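Similar to hydroxylamine oxidoreductase (Kuenenia stuttgartiensis, PDB 6H5L) serves as the multihaem reductase subunit of an anammox complex, working with a dihaem cytochrome partner in an extended electron transfer pathway. Local coordinates at the interface of chains A and B. Numbering follows the deposited sequence. Chains: chain A, Similar to hydroxylamine oxidoreductase; chain B, Conserved hypothetical cytochrome protein.

The interface of chains A and B. Residues chain A 83, 86-87; chain B 38, 76-77.
A:Glu86 and A:Ala87, in the last turn of helix 77-87, face a loop of chain B that is fully extended at B:Ser76 and bends at B:Thr77 (psi 5°). The side chain of A:Glu86 lies alongside the B:Ser76 backbone. Its CG sits anti to its own carbonyl carbon (chi1 -59°), and the bend at chi2 carries the carboxylate along the partner loop, towards B:Ser76 N. CB meets the B:Ser76 carbonyl O at 3.4 Å, while the carboxylate OE2 comes to 3.4 Å from B:Ser76 N without making a hydrogen bond. B:Thr77 presents its methyl rather than its hydroxyl: CG2, anti to the carbonyl carbon, touches both CA and CB of A:Ala87 at 3.7 Å. One turn back, A:Cys83 SG approaches the B:Thr77 carbonyl O at 3.9 Å, a loose contact. B:Leu38 only flanks the patch. An alanine in place of A:Glu86 would probably leave a gap beside B:Ser76 N and CA, with only CB still against the carbonyl. No hydrogen bond or salt bridge crosses here, so the fit rests on shape. A:Cys83 is the second cysteine of a haem-binding CXXCH motif, and B:Thr77 directly precedes B:Met78, an axial haem ligand. The small patch thus joins haem-bearing segments of both subunits and may help hold them next to each other, as electron transfer between the subunits would require.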
ATOM      1  N   CYS A  83     -11.816  16.363  35.138  1.00 21.67           N
ATOM      2  CA  CYS A  83     -11.795  17.816  35.273  1.00 20.87           C
ATOM      3  C   CYS A  83     -10.685  18.437  34.434  1.00 16.42           C
ATOM      4  O   CYS A  83     -10.939  19.329  33.619  1.00 18.57           O
ATOM      5  CB  CYS A  83     -11.624  18.202  36.741  1.00 20.44           C
ATOM      6  SG  CYS A  83     -11.879  19.952  37.113  1.00 26.63           S
ATOM      7  N   GLU A  86     -10.740  19.066  30.678  1.00 28.68           N
ATOM      8  CA  GLU A  86     -11.361  20.296  30.213  1.00 23.24           C
ATOM      9  C   GLU A  86     -10.739  21.551  30.806  1.00 20.78           C
ATOM     10  O   GLU A  86     -10.815  22.612  30.184  1.00 20.50           O
ATOM     11  CB  GLU A  86     -12.860  20.285  30.537  1.00 23.34           C
ATOM     12  CG  GLU A  86     -13.620  19.126  29.912  1.00 27.54           C
ATOM     13  CD  GLU A  86     -13.753  19.263  28.409  1.00 34.14           C
ATOM     14  OE1 GLU A  86     -13.693  18.234  27.704  1.00 35.64           O
ATOM     15  OE2 GLU A  86     -13.919  20.407  27.935  1.00 37.86           O
ATOM     16  N   ALA A  87     -10.124  21.457  31.987  1.00 23.96           N
ATOM     17  CA  ALA A  87      -9.500  22.626  32.596  1.00 22.53           C
ATOM     18  C   ALA A  87      -8.143  22.922  31.971  1.00 26.89           C
ATOM     19  O   ALA A  87      -7.843  24.079  31.656  1.00 28.75           O
ATOM     20  CB  ALA A  87      -9.358  22.426  34.105  1.00 16.92           C
TER
ATOM     21  N   LEU B  38     -12.945  28.223  30.440  1.00 19.62           N
ATOM     22  CA  LEU B  38     -13.794  28.224  29.254  1.00 21.65           C
ATOM     23  C   LEU B  38     -14.307  26.811  29.001  1.00 26.51           C
ATOM     24  O   LEU B  38     -13.504  25.897  28.776  1.00 29.91           O
ATOM     25  CB  LEU B  38     -13.030  28.747  28.038  1.00 22.18           C
ATOM     26  CG  LEU B  38     -12.760  30.252  27.987  1.00 16.99           C
ATOM     27  CD1 LEU B  38     -11.632  30.567  27.018  1.00 19.90           C
ATOM     28  CD2 LEU B  38     -14.024  30.996  27.596  1.00 17.40           C
ATOM     29  N   SER B  76     -16.785  20.631  29.737  1.00 21.47           N
ATOM     30  CA  SER B  76     -16.582  21.722  30.681  1.00 23.92           C
ATOM     31  C   SER B  76     -15.944  21.147  31.936  1.00 24.12           C
ATOM     32  O   SER B  76     -15.844  19.929  32.106  1.00 22.87           O
ATOM     33  CB  SER B  76     -17.893  22.437  31.017  1.00 24.35           C
ATOM     34  OG  SER B  76     -18.694  21.648  31.880  1.00 26.75           O
ATOM     35  N   THR B  77     -15.519  22.045  32.823  1.00 20.20           N
ATOM     36  CA  THR B  77     -14.927  21.645  34.093  1.00 21.23           C
ATOM     37  C   THR B  77     -15.965  21.206  35.118  1.00 28.60           C
ATOM     38  O   THR B  77     -15.596  20.924  36.265  1.00 19.66           O
ATOM     39  CB  THR B  77     -14.095  22.797  34.667  1.00 25.62           C
ATOM     40  OG1 THR B  77     -14.934  23.937  34.867  1.00 27.42           O
ATOM     41  CG2 THR B  77     -12.973  23.165  33.710  1.00 21.29           C
TER